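Local coordinates for protein esterase (Capnocytophaga ochracea, PDB 4W9R) that is of unknown function but belongs to the putative esterase family of the alpha/beta-hydrolase clan and may hydrolyse ester bonds, at residues Gly254-Leu259 and Lys298-Tyr303; Phe233-Pro238 and Tyr267-Val272; Asn42-Met47 and Tyr72-Glu77; Glu8-Gly13 and Ser100-Pro105; Tyr173-Ala178 and Asp187-Phe192. One frame throughout, in Å; residues are numbered along the deposited sequence.

Contacts 3, 4 and 5 lie around the mixed sheet of the esterase-like domain, whereas contacts 1 and 2 both use helix 255-270, with their centres about 19 Å apart. Contact 5 is the most deeply buried: strand and helix meet there through a selenium-containing side chain, an aromatic ring and an alanine, with no hydrogen bond across. The other four are partly buried. Contact 2, close to the centre of the chain, is likewise apolar across its two segments. Contacts 1, 3 and 4 add a polar grip from a glutamate: a salt bridge between helices, a backbone N-H, and a serine hydroxyl. Contacts 3 and 4 are neighbours, centres about 15 Å apart.

Contact 1: Gly254-Leu259 and Lys298-Tyr303; sequences GIYEYL and KKLAKY
Helix-helix packing in the helical C-terminal region joins helices 255-270 and 294-306; the segment axes approach to 9.7 Å at 31°, roughly parallel. Y256 CG is anti to the backbone N. K299 CB lies over one face of the Y256 ring, 3.8 Å from the centroid, as a CH-pi contact. The ring's edge is turned toward the face of Y303, an offset edge-to-face pair with centroids 5.6 Å apart and planes at 73°. Deeper in, L259 CD2 meets L300 CD1 at 3.8 Å, and L300 continues onto I288 of helix 278-290. A water joins Y256 OH to K299 O. An alanine at Y256 would remove the ring and hydroxyl, and would probably loosen the packing of K299 and Y303. K299 runs out past the CD2 rim of the ring and, bent at chi3, brings NZ 2.7 Å from E257 OE2, on the syn lone pair. With its aliphatic root on an aromatic face and its charged tip in a salt bridge, the lysine is likely to be held beside the ring.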
# COMPACT_ATOMS: atom_id res chain seq x y z
N GLY B 254 38.04 -9.93 -7.53
CA GLY B 254 37.30 -9.43 -6.38
C GLY B 254 35.81 -9.72 -6.43
O GLY B 254 35.00 -8.94 -5.94
N ILE B 255 35.45 -10.85 -7.03
CA ILE B 255 34.05 -11.22 -7.20
C ILE B 255 33.44 -11.71 -5.89
O ILE B 255 32.30 -11.36 -5.58
CB ILE B 255 33.90 -12.31 -8.28
CG1 ILE B 255 34.32 -11.74 -9.64
CG2 ILE B 255 32.47 -12.82 -8.34
CD1 ILE B 255 33.98 -12.63 -10.80
N TYR B 256 34.19 -12.49 -5.13
CA TYR B 256 33.73 -12.93 -3.81
C TYR B 256 33.47 -11.72 -2.91
O TYR B 256 32.54 -11.72 -2.12
CB TYR B 256 34.75 -13.86 -3.15
CG TYR B 256 34.59 -13.94 -1.65
CD1 TYR B 256 33.57 -14.70 -1.09
CD2 TYR B 256 35.44 -13.26 -0.80
CE1 TYR B 256 33.41 -14.78 0.28
CE2 TYR B 256 35.29 -13.33 0.57
CZ TYR B 256 34.28 -14.09 1.11
OH TYR B 256 34.12 -14.16 2.48
N GLU B 257 34.32 -10.70 -3.05
CA GLU B 257 34.21 -9.49 -2.24
C GLU B 257 32.88 -8.78 -2.47
O GLU B 257 32.34 -8.15 -1.56
CB GLU B 257 35.37 -8.54 -2.54
CG GLU B 257 36.65 -8.85 -1.79
CD GLU B 257 37.29 -10.17 -2.21
OE1 GLU B 257 37.03 -10.63 -3.34
OE2 GLU B 257 38.05 -10.74 -1.40
N TYR B 258 32.34 -8.89 -3.68
CA TYR B 258 31.05 -8.29 -4.00
C TYR B 258 29.95 -8.92 -3.15
O TYR B 258 29.13 -8.22 -2.56
CB TYR B 258 30.72 -8.44 -5.48
CG TYR B 258 29.47 -7.70 -5.91
CD1 TYR B 258 29.52 -6.37 -6.29
CD2 TYR B 258 28.23 -8.34 -5.93
CE1 TYR B 258 28.38 -5.69 -6.68
CE2 TYR B 258 27.09 -7.67 -6.31
CZ TYR B 258 27.17 -6.35 -6.69
OH TYR B 258 26.03 -5.67 -7.07
N LEU B 259 29.94 -10.25 -3.09
CA LEU B 259 28.96 -10.98 -2.31
C LEU B 259 29.11 -10.68 -0.82
O LEU B 259 28.13 -10.47 -0.11
CB LEU B 259 29.09 -12.49 -2.55
CG LEU B 259 28.17 -13.39 -1.72
CD1 LEU B 259 26.71 -13.16 -2.08
CD2 LEU B 259 28.55 -14.86 -1.89
N LYS B 298 37.97 -20.02 -3.72
CA LYS B 298 38.49 -20.56 -2.46
C LYS B 298 37.84 -19.87 -1.27
O LYS B 298 37.43 -20.52 -0.30
CB LYS B 298 40.01 -20.41 -2.39
CG LYS B 298 40.65 -21.06 -1.17
CD LYS B 298 42.13 -20.73 -1.09
CE LYS B 298 42.84 -21.60 -0.06
NZ LYS B 298 42.28 -21.42 1.31
N LYS B 299 37.73 -18.55 -1.35
CA LYS B 299 37.14 -17.75 -0.29
C LYS B 299 35.63 -17.96 -0.22
O LYS B 299 35.02 -17.85 0.84
CB LYS B 299 37.47 -16.27 -0.48
CG LYS B 299 38.94 -15.94 -0.22
CD LYS B 299 39.24 -14.47 -0.43
CE LYS B 299 39.24 -14.09 -1.90
NZ LYS B 299 39.74 -12.71 -2.12
N LEU B 300 35.02 -18.27 -1.37
CA LEU B 300 33.59 -18.54 -1.42
C LEU B 300 33.27 -19.86 -0.73
O LEU B 300 32.24 -19.99 -0.07
CB LEU B 300 33.09 -18.57 -2.87
CG LEU B 300 31.62 -18.91 -3.08
CD1 LEU B 300 30.72 -17.88 -2.41
CD2 LEU B 300 31.30 -19.01 -4.57
N ALA B 301 34.16 -20.83 -0.89
CA ALA B 301 33.98 -22.15 -0.29
C ALA B 301 33.95 -22.08 1.23
O ALA B 301 33.12 -22.71 1.87
CB ALA B 301 35.08 -23.10 -0.76
N LYS B 302 34.87 -21.30 1.79
CA LYS B 302 34.96 -21.17 3.24
C LYS B 302 33.84 -20.30 3.78
O LYS B 302 33.41 -20.46 4.92
CB LYS B 302 36.33 -20.61 3.65
CG LYS B 302 36.68 -20.87 5.11
CD LYS B 302 38.16 -20.62 5.38
CE LYS B 302 38.53 -21.00 6.81
NZ LYS B 302 39.99 -20.83 7.07
N TYR B 303 33.37 -19.38 2.95
CA TYR B 303 32.30 -18.46 3.34
C TYR B 303 30.97 -19.19 3.50
O TYR B 303 30.27 -18.99 4.49
CB TYR B 303 32.15 -17.34 2.31
CG TYR B 303 31.04 -16.36 2.61
CD1 TYR B 303 31.15 -15.47 3.67
CD2 TYR B 303 29.89 -16.32 1.84
CE1 TYR B 303 30.14 -14.57 3.96
CE2 TYR B 303 28.88 -15.42 2.11
CZ TYR B 303 29.01 -14.55 3.17
OH TYR B 303 28.00 -13.65 3.45
O HOH W 1 35.90 -16.51 3.45

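Contact 2: Phe233-Pro238 and Tyr267-Val272; sequences FDIYKP and YKQLGV
L270 carries this contact, splitting its two methyls between partners. CD2 lies at the edge of the F233 ring, near its plane, 3.6 Å from F233 CD2, and also packs 3.7 Å from Y236 CB. CD1 instead meets I235 CG2 at 3.7 Å. The same I235 CG2 also touches Q269 OE1, at 3.7 Å, a van der Waals approach to an amide oxygen. An alanine at L270 would remove both branches and would probably leave F233, I235 and Y236 poorly packed against the helix end. A 3-10 turn sets the spacing of these three residues, with Y236 N bonded to F233 O at 2.8 Å. Further out, K262 NZ bonds to the carbonyls of I235 and K237, while K274 bonds to Y236 O and forms a cation-pi pair with the Y236 ring. The arrangement is that of a helix C-terminus, with G271 leaving helical geometry at positive phi, packed on the 3-10 linker that follows helix 217-232 and leads into the C-terminal helices.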
# COMPACT_ATOMS: atom_id res chain seq x y z
N PHE B 233 15.19 -0.82 2.81
CA PHE B 233 15.60 -2.21 2.96
C PHE B 233 16.17 -2.81 1.67
O PHE B 233 16.44 -4.01 1.61
CB PHE B 233 14.43 -3.06 3.46
CG PHE B 233 14.05 -2.77 4.88
CD1 PHE B 233 13.06 -1.84 5.18
CD2 PHE B 233 14.68 -3.43 5.93
CE1 PHE B 233 12.72 -1.58 6.49
CE2 PHE B 233 14.34 -3.17 7.24
CZ PHE B 233 13.35 -2.24 7.52
N ASP B 234 16.32 -1.98 0.65
CA ASP B 234 16.71 -2.42 -0.69
C ASP B 234 17.95 -3.31 -0.74
O ASP B 234 18.04 -4.20 -1.59
CB ASP B 234 16.93 -1.20 -1.59
CG ASP B 234 17.21 -1.58 -3.03
OD1 ASP B 234 16.25 -1.93 -3.75
OD2 ASP B 234 18.39 -1.52 -3.44
N ILE B 235 18.90 -3.08 0.16
CA ILE B 235 20.13 -3.86 0.20
C ILE B 235 19.87 -5.34 0.50
O ILE B 235 20.68 -6.20 0.18
CB ILE B 235 21.13 -3.28 1.23
CG1 ILE B 235 22.53 -3.87 1.05
CG2 ILE B 235 20.62 -3.50 2.65
CD1 ILE B 235 23.12 -3.63 -0.33
N TYR B 236 18.72 -5.62 1.11
CA TYR B 236 18.36 -6.98 1.50
C TYR B 236 17.91 -7.81 0.30
O TYR B 236 17.93 -9.04 0.35
CB TYR B 236 17.26 -6.95 2.56
CG TYR B 236 16.98 -8.28 3.24
CD1 TYR B 236 16.04 -9.16 2.73
CD2 TYR B 236 17.66 -8.64 4.40
CE1 TYR B 236 15.78 -10.37 3.35
CE2 TYR B 236 17.41 -9.85 5.02
CZ TYR B 236 16.47 -10.71 4.50
OH TYR B 236 16.21 -11.91 5.12
N LYS B 237 17.51 -7.13 -0.77
CA LYS B 237 17.00 -7.79 -1.97
C LYS B 237 17.99 -8.79 -2.55
O LYS B 237 19.20 -8.61 -2.44
CB LYS B 237 16.63 -6.75 -3.04
CG LYS B 237 15.32 -6.03 -2.81
CD LYS B 237 14.98 -5.14 -4.01
CE LYS B 237 13.68 -4.37 -3.79
NZ LYS B 237 13.79 -3.37 -2.69
N PRO B 238 17.47 -9.87 -3.15
CA PRO B 238 18.30 -10.84 -3.86
C PRO B 238 19.01 -10.20 -5.05
O PRO B 238 18.57 -9.15 -5.53
CB PRO B 238 17.30 -11.90 -4.33
CG PRO B 238 16.13 -11.75 -3.41
CD PRO B 238 16.06 -10.28 -3.11
N TYR B 267 24.20 -6.18 7.19
CA TYR B 267 24.36 -6.19 8.64
C TYR B 267 24.58 -4.79 9.20
O TYR B 267 24.11 -4.46 10.28
CB TYR B 267 25.52 -7.10 9.05
CG TYR B 267 25.76 -7.10 10.55
CD1 TYR B 267 24.90 -7.76 11.41
CD2 TYR B 267 26.85 -6.44 11.10
CE1 TYR B 267 25.11 -7.76 12.77
CE2 TYR B 267 27.08 -6.44 12.46
CZ TYR B 267 26.20 -7.10 13.30
OH TYR B 267 26.41 -7.11 14.65
N LYS B 268 25.30 -3.96 8.45
CA LYS B 268 25.60 -2.60 8.90
C LYS B 268 24.34 -1.73 8.91
O LYS B 268 24.05 -1.06 9.91
CB LYS B 268 26.68 -1.97 8.02
CG LYS B 268 27.16 -0.61 8.52
CD LYS B 268 28.36 -0.12 7.73
CE LYS B 268 28.92 1.16 8.32
NZ LYS B 268 30.14 1.62 7.61
N GLN B 269 23.61 -1.73 7.81
CA GLN B 269 22.41 -0.91 7.69
C GLN B 269 21.20 -1.49 8.41
O GLN B 269 20.50 -0.78 9.15
CB GLN B 269 22.06 -0.70 6.21
CG GLN B 269 23.19 -0.14 5.37
CD GLN B 269 22.75 0.19 3.96
OE1 GLN B 269 21.62 -0.10 3.56
NE2 GLN B 269 23.64 0.79 3.18
N LEU B 270 20.93 -2.78 8.20
CA LEU B 270 19.71 -3.40 8.73
C LEU B 270 19.90 -4.06 10.09
O LEU B 270 18.92 -4.46 10.72
CB LEU B 270 19.18 -4.43 7.73
CG LEU B 270 18.26 -3.94 6.61
CD1 LEU B 270 18.87 -2.80 5.81
CD2 LEU B 270 17.90 -5.09 5.69
N GLY B 271 21.14 -4.17 10.55
CA GLY B 271 21.43 -4.75 11.85
C GLY B 271 21.14 -6.23 11.99
O GLY B 271 21.12 -6.76 13.10
N VAL B 272 20.92 -6.92 10.87
CA VAL B 272 20.66 -8.35 10.90
C VAL B 272 21.68 -9.14 10.09
O VAL B 272 22.26 -8.63 9.13
CB VAL B 272 19.24 -8.68 10.36
CG1 VAL B 272 18.18 -8.05 11.25
CG2 VAL B 272 19.09 -8.21 8.92

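Contact 3: Asn42-Met47 and Tyr72-Glu77; sequences NAETLM and YEPKQE
E44 has its CG in the crowded position between backbone N and carbonyl carbon (chi1 67°), and a bend at chi2 (-82°) then folds the carboxylate back toward residues 72-74. Y72 has CG anti to its carbonyl carbon, which lays its ring against the first turn of helix 43-59. The carboxylate takes up the backbone of the loop: E73 N donates to E44 OE1 at 2.7 Å with an N-H...O angle of 153°, meeting that oxygen from well above the carboxylate plane. The second oxygen, E44 OE2, accepts from a water at 3.0 Å that also donates to P74 O, so each oxygen holds one part of the same loop. Alongside, E44 CB packs 3.7 Å from E73 CG. The two carboxylates stay apart, E44 OE1 to E73 OE2 being 5.9 Å. A43 CB sits over the centre of one face of the Y72 ring, 4.1 Å from its centroid, as a CH-pi contact, and CG of selenomethionine M47 reaches Y72 OH at 3.5 Å. K20 adds a cation-pi pair to the same ring. The segments follow strands 35-40 and 67-71, parallel neighbours in the sheet, and N42 OD1 accepts from S122 N at the end of strand 116-122. Loops at this C-terminal edge surround the active site in alpha/beta hydrolases; whether they do so here is not established.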
# COMPACT_ATOMS: atom_id res chain seq x y z
N ASN B 42 0.84 6.95 14.35
CA ASN B 42 -0.49 7.20 13.80
C ASN B 42 -1.40 5.97 13.78
O ASN B 42 -2.45 5.97 13.14
CB ASN B 42 -0.37 7.81 12.41
CG ASN B 42 0.04 9.27 12.47
OD1 ASN B 42 1.14 9.63 12.06
ND2 ASN B 42 -0.85 10.11 13.00
N ALA B 43 -0.96 4.90 14.45
CA ALA B 43 -1.36 3.52 14.18
C ALA B 43 -2.86 3.25 14.03
O ALA B 43 -3.23 2.27 13.38
CB ALA B 43 -0.81 2.63 15.29
N GLU B 44 -3.73 4.07 14.61
CA GLU B 44 -5.17 3.88 14.41
C GLU B 44 -5.52 3.82 12.92
O GLU B 44 -6.49 3.17 12.52
CB GLU B 44 -5.97 5.00 15.10
CG GLU B 44 -5.79 6.39 14.50
CD GLU B 44 -4.54 7.09 15.00
OE1 GLU B 44 -3.83 6.52 15.85
OE2 GLU B 44 -4.28 8.23 14.55
N THR B 45 -4.71 4.48 12.09
CA THR B 45 -4.84 4.42 10.64
C THR B 45 -3.69 3.62 10.00
O THR B 45 -3.92 2.62 9.33
CB THR B 45 -4.90 5.82 10.01
OG1 THR B 45 -3.81 6.61 10.48
CG2 THR B 45 -6.21 6.51 10.38
N LEU B 46 -2.47 4.11 10.19
CA LEU B 46 -1.28 3.58 9.50
C LEU B 46 -0.81 2.17 9.88
O LEU B 46 -0.07 1.55 9.12
CB LEU B 46 -0.11 4.54 9.71
CG LEU B 46 -0.24 5.93 9.07
CD1 LEU B 46 1.02 6.74 9.29
CD2 LEU B 46 -0.55 5.79 7.59
N MSE B 47 -1.22 1.65 11.04
CA MSE B 47 -0.67 0.38 11.54
C MSE B 47 -0.86 -0.79 10.59
O MSE B 47 0.11 -1.44 10.20
CB MSE B 47 -1.30 0.02 12.89
CG MSE B 47 -0.76 -1.26 13.51
SE MSE B 47 1.07 -1.09 14.16
CE MSE B 47 1.29 -2.85 14.97
N TYR B 72 -1.60 4.00 19.40
CA TYR B 72 -2.97 4.25 18.96
C TYR B 72 -3.56 5.55 19.49
O TYR B 72 -3.60 5.79 20.70
CB TYR B 72 -3.87 3.08 19.35
CG TYR B 72 -3.64 1.84 18.51
CD1 TYR B 72 -2.71 0.89 18.88
CD2 TYR B 72 -4.36 1.63 17.34
CE1 TYR B 72 -2.49 -0.24 18.12
CE2 TYR B 72 -4.15 0.50 16.57
CZ TYR B 72 -3.22 -0.43 16.96
OH TYR B 72 -3.01 -1.55 16.19
N GLU B 73 -4.02 6.38 18.55
CA GLU B 73 -4.75 7.61 18.84
C GLU B 73 -4.10 8.51 19.89
O GLU B 73 -4.64 8.68 20.98
CB GLU B 73 -6.18 7.28 19.28
CG GLU B 73 -7.06 6.75 18.15
CD GLU B 73 -8.48 6.49 18.59
OE1 GLU B 73 -8.68 5.98 19.71
OE2 GLU B 73 -9.41 6.81 17.81
N PRO B 74 -2.94 9.09 19.56
CA PRO B 74 -2.38 10.10 20.46
C PRO B 74 -3.19 11.39 20.36
O PRO B 74 -3.78 11.65 19.31
CB PRO B 74 -0.96 10.29 19.93
CG PRO B 74 -1.05 9.95 18.48
CD PRO B 74 -2.09 8.86 18.38
N LYS B 75 -3.23 12.17 21.43
CA LYS B 75 -3.98 13.42 21.41
C LYS B 75 -3.31 14.44 20.49
O LYS B 75 -2.11 14.33 20.20
CB LYS B 75 -4.10 13.99 22.82
CG LYS B 75 -4.81 13.07 23.80
CD LYS B 75 -4.87 13.68 25.19
CE LYS B 75 -5.60 12.77 26.17
NZ LYS B 75 -7.00 12.50 25.74
N GLN B 76 -4.08 15.41 20.01
CA GLN B 76 -3.57 16.42 19.09
C GLN B 76 -2.43 17.22 19.71
O GLN B 76 -1.44 17.54 19.04
CB GLN B 76 -4.69 17.36 18.65
CG GLN B 76 -4.24 18.44 17.70
CD GLN B 76 -5.38 19.34 17.26
OE1 GLN B 76 -6.55 19.04 17.50
NE2 GLN B 76 -5.04 20.46 16.63
N GLU B 77 -2.56 17.56 20.99
CA GLU B 77 -1.53 18.33 21.68
C GLU B 77 -0.26 17.51 21.89
O GLU B 77 0.81 18.07 22.13
CB GLU B 77 -2.05 18.83 23.03
CG GLU B 77 -3.06 19.97 22.93
CD GLU B 77 -3.55 20.43 24.29
OE1 GLU B 77 -3.56 19.61 25.23
OE2 GLU B 77 -3.93 21.61 24.41
O HOH W 2 -3.78 10.68 16.16

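Contact 4: Glu8-Gly13 and Ser100-Pro105; sequences ETFSSG and SAELVP
Strand 5-12, an outermost strand of the mixed sheet in this alpha/beta-hydrolase-like domain, runs nearly antiparallel to helix 91-110, with segment axes at 149° and 9.6 Å at closest approach. Three side chains bridge that gap. The F10 side chain, CG anti to the backbone N, heads for the helix and meets E102 with its edge: E102 OE1 lies in the ring plane, 3.7 Å from F10 CE1, while the ring and carboxylate planes are turned 38° apart. The carboxylate therefore passes beside the ring and is not stacked on it. E102 CB, 3.9 Å from F10 CE1, adds an aliphatic touch, and E102 then runs extended beyond CG to the end of the strand. Y106, on the next turn of the helix, packs edge-to-face with F10, while its OH bonds to E8 OE2. L103 turns its side chain to the sheet, where it touches V69 and V71 of strand 67-71. The helix has a wider pi-type turn over 100-103 and a kink at P105, whose nitrogen carries no proton for the turn before. Backbone N-H groups just past the strand grip both polar ends: R14 N donates to E102 OE2 and L15 N to S12 OG. That hydroxyl, set anti to the backbone N, in turn gives its proton to the syn lone pair of E102 OE1, with S12 OG 2.5 Å from E102 OE1.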
# COMPACT_ATOMS: atom_id res chain seq x y z
N GLU B 8 -2.16 -3.87 23.78
CA GLU B 8 -1.90 -3.80 25.21
C GLU B 8 -1.76 -2.35 25.65
O GLU B 8 -1.56 -1.46 24.83
CB GLU B 8 -0.65 -4.60 25.58
CG GLU B 8 0.65 -3.99 25.10
CD GLU B 8 1.86 -4.84 25.45
OE1 GLU B 8 1.70 -6.07 25.60
OE2 GLU B 8 2.97 -4.28 25.59
N THR B 9 -1.88 -2.11 26.95
CA THR B 9 -1.70 -0.77 27.49
C THR B 9 -0.31 -0.60 28.08
O THR B 9 0.21 -1.49 28.76
CB THR B 9 -2.75 -0.45 28.57
OG1 THR B 9 -2.73 -1.46 29.58
CG2 THR B 9 -4.14 -0.38 27.96
N PHE B 10 0.30 0.54 27.80
CA PHE B 10 1.61 0.87 28.34
C PHE B 10 1.47 2.00 29.35
O PHE B 10 0.90 3.04 29.04
CB PHE B 10 2.59 1.26 27.23
CG PHE B 10 3.97 1.58 27.72
CD1 PHE B 10 4.33 2.89 28.02
CD2 PHE B 10 4.92 0.58 27.85
CE1 PHE B 10 5.60 3.19 28.47
CE2 PHE B 10 6.20 0.88 28.30
CZ PHE B 10 6.54 2.18 28.61
N SER B 11 1.98 1.79 30.56
CA SER B 11 1.92 2.82 31.58
C SER B 11 3.11 3.76 31.42
O SER B 11 4.26 3.35 31.53
CB SER B 11 1.91 2.21 32.98
OG SER B 11 0.72 1.46 33.20
N SER B 12 2.81 5.03 31.16
CA SER B 12 3.85 6.01 30.88
C SER B 12 3.97 7.02 32.01
O SER B 12 2.98 7.60 32.45
CB SER B 12 3.57 6.72 29.56
OG SER B 12 4.53 7.73 29.32
N GLY B 13 5.20 7.22 32.49
CA GLY B 13 5.45 8.19 33.53
C GLY B 13 5.38 9.61 32.99
O GLY B 13 4.87 10.51 33.65
N SER B 100 10.95 7.80 22.75
CA SER B 100 12.39 7.57 22.87
C SER B 100 12.80 6.87 24.16
O SER B 100 13.47 5.84 24.13
CB SER B 100 13.14 8.90 22.78
OG SER B 100 13.09 9.43 21.47
N ALA B 101 12.41 7.45 25.30
CA ALA B 101 12.95 7.02 26.59
C ALA B 101 12.15 5.91 27.27
O ALA B 101 12.63 5.32 28.24
CB ALA B 101 13.05 8.23 27.51
N GLU B 102 10.96 5.62 26.77
CA GLU B 102 10.09 4.65 27.44
C GLU B 102 9.68 3.49 26.53
O GLU B 102 10.04 2.34 26.79
CB GLU B 102 8.85 5.34 27.99
CG GLU B 102 9.14 6.45 28.99
CD GLU B 102 7.88 7.07 29.56
OE1 GLU B 102 6.78 6.66 29.15
OE2 GLU B 102 7.99 7.97 30.42
N LEU B 103 8.92 3.81 25.49
CA LEU B 103 8.37 2.79 24.60
C LEU B 103 9.43 1.92 23.94
O LEU B 103 9.40 0.70 24.06
CB LEU B 103 7.51 3.45 23.51
CG LEU B 103 6.81 2.49 22.56
CD1 LEU B 103 5.89 1.55 23.33
CD2 LEU B 103 6.03 3.25 21.51
N VAL B 104 10.39 2.56 23.26
CA VAL B 104 11.44 1.82 22.56
C VAL B 104 12.32 0.97 23.50
O VAL B 104 12.56 -0.20 23.20
CB VAL B 104 12.33 2.78 21.74
CG1 VAL B 104 13.56 2.06 21.22
CG2 VAL B 104 11.53 3.39 20.59
N PRO B 105 12.79 1.53 24.64
CA PRO B 105 13.56 0.66 25.53
C PRO B 105 12.74 -0.50 26.09
O PRO B 105 13.29 -1.57 26.34
CB PRO B 105 13.99 1.61 26.66
CG PRO B 105 13.97 2.96 26.04
CD PRO B 105 12.80 2.93 25.11

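Contact 5: Tyr173-Ala178 and Asp187-Phe192; sequences YYMATA and DKAIQF
A selenium atom meets an aromatic edge here: SE of selenomethionine M175, in the place of a methionine sulfur, lies in the plane of the F192 ring, 5.4 Å from its centroid and 90° off the ring normal, a Met-aromatic contact at the rim. The nearest ring atom, F192 CD2, is 4.2 Å from M175 SE. M175 CG is anti to the backbone N and the chain extended, so the methyl passes the ring to the helix backbone. There M175 CE sits 3.4 Å from A189 O and 3.7 Å from A189 CB. One step along the same strand face, T177 OG1 packs 3.9 Å from A189 CB; here the backbones are closest, T177 CA to A189 CA 7.0 Å. Y173 OH also lies at the edge of the F192 ring, but its hydrogen bond goes to N130. F192 has a further edge-to-face partner in F127. No hydrogen bond crosses between the segments, so the contact rests on van der Waals packing and the Met-aromatic pair. Y173, M175 and T177 alternate along strand 171-180 and turn to helix 183-196, the connection of a beta-alpha-beta crossover into the neighbouring parallel strand 205-213, as in alpha/beta-hydrolase sheets.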
# COMPACT_ATOMS: atom_id res chain seq x y z
N TYR B 173 16.01 9.00 5.51
CA TYR B 173 14.92 9.95 5.67
C TYR B 173 14.03 9.98 4.44
O TYR B 173 14.51 10.14 3.32
CB TYR B 173 15.46 11.35 5.96
CG TYR B 173 14.37 12.37 6.17
CD1 TYR B 173 13.72 12.48 7.39
CD2 TYR B 173 13.99 13.24 5.15
CE1 TYR B 173 12.72 13.41 7.59
CE2 TYR B 173 12.99 14.17 5.34
CZ TYR B 173 12.36 14.25 6.56
OH TYR B 173 11.36 15.19 6.76
N TYR B 174 12.73 9.83 4.66
CA TYR B 174 11.75 9.86 3.58
C TYR B 174 10.59 10.79 3.91
O TYR B 174 9.92 10.62 4.92
CB TYR B 174 11.23 8.46 3.28
CG TYR B 174 10.23 8.39 2.15
CD1 TYR B 174 8.86 8.52 2.38
CD2 TYR B 174 10.65 8.21 0.84
CE1 TYR B 174 7.95 8.46 1.34
CE2 TYR B 174 9.75 8.15 -0.21
CZ TYR B 174 8.40 8.28 0.05
OH TYR B 174 7.50 8.22 -0.99
N MSE B 175 10.36 11.78 3.05
CA MSE B 175 9.23 12.68 3.22
C MSE B 175 8.36 12.71 1.97
O MSE B 175 8.87 12.81 0.85
CB MSE B 175 9.71 14.09 3.56
CG MSE B 175 8.60 15.14 3.53
SE MSE B 175 9.24 16.91 4.00
CE MSE B 175 7.65 17.94 3.54
N ALA B 176 7.05 12.61 2.16
CA ALA B 176 6.11 12.65 1.05
C ALA B 176 4.98 13.63 1.31
O ALA B 176 4.54 13.80 2.45
CB ALA B 176 5.56 11.26 0.78
N THR B 177 4.50 14.27 0.25
CA THR B 177 3.36 15.18 0.36
C THR B 177 2.50 15.12 -0.90
O THR B 177 2.95 14.67 -1.95
CB THR B 177 3.82 16.63 0.61
OG1 THR B 177 2.67 17.48 0.74
CG2 THR B 177 4.69 17.12 -0.54
N ALA B 178 1.25 15.56 -0.77
CA ALA B 178 0.30 15.55 -1.88
C ALA B 178 -0.47 16.86 -1.89
O ALA B 178 -0.79 17.39 -0.84
CB ALA B 178 -0.64 14.36 -1.77
N ASP B 187 1.65 23.54 0.61
CA ASP B 187 2.58 24.64 0.38
C ASP B 187 3.60 24.76 1.51
O ASP B 187 4.78 24.96 1.26
CB ASP B 187 1.82 25.96 0.22
CG ASP B 187 1.09 26.06 -1.10
OD1 ASP B 187 1.52 25.40 -2.07
OD2 ASP B 187 0.09 26.80 -1.18
N LYS B 188 3.13 24.63 2.74
CA LYS B 188 4.01 24.70 3.90
C LYS B 188 5.03 23.56 3.88
O LYS B 188 6.17 23.73 4.28
CB LYS B 188 3.21 24.67 5.20
CG LYS B 188 2.36 25.92 5.43
CD LYS B 188 1.82 25.99 6.85
CE LYS B 188 0.91 24.82 7.16
NZ LYS B 188 0.37 24.90 8.55
N ALA B 189 4.60 22.40 3.39
CA ALA B 189 5.47 21.24 3.28
C ALA B 189 6.61 21.49 2.30
O ALA B 189 7.77 21.17 2.59
CB ALA B 189 4.68 20.01 2.86
N ILE B 190 6.29 22.07 1.15
CA ILE B 190 7.29 22.37 0.13
C ILE B 190 8.27 23.43 0.61
O ILE B 190 9.48 23.29 0.43
CB ILE B 190 6.62 22.82 -1.18
CG1 ILE B 190 6.09 21.61 -1.95
CG2 ILE B 190 7.61 23.58 -2.06
CD1 ILE B 190 5.68 21.92 -3.36
N GLN B 191 7.74 24.49 1.22
CA GLN B 191 8.58 25.55 1.77
C GLN B 191 9.56 25.00 2.80
O GLN B 191 10.74 25.37 2.82
CB GLN B 191 7.72 26.65 2.40
CG GLN B 191 6.83 27.39 1.43
CD GLN B 191 5.92 28.39 2.12
OE1 GLN B 191 6.29 29.00 3.12
NE2 GLN B 191 4.71 28.55 1.60
N PHE B 192 9.07 24.11 3.66
CA PHE B 192 9.90 23.48 4.68
C PHE B 192 10.97 22.61 4.05
O PHE B 192 12.14 22.65 4.45
CB PHE B 192 9.03 22.65 5.63
CG PHE B 192 9.82 21.75 6.54
CD1 PHE B 192 10.44 22.26 7.67
CD2 PHE B 192 9.94 20.40 6.27
CE1 PHE B 192 11.17 21.43 8.51
CE2 PHE B 192 10.67 19.57 7.11
CZ PHE B 192 11.28 20.09 8.23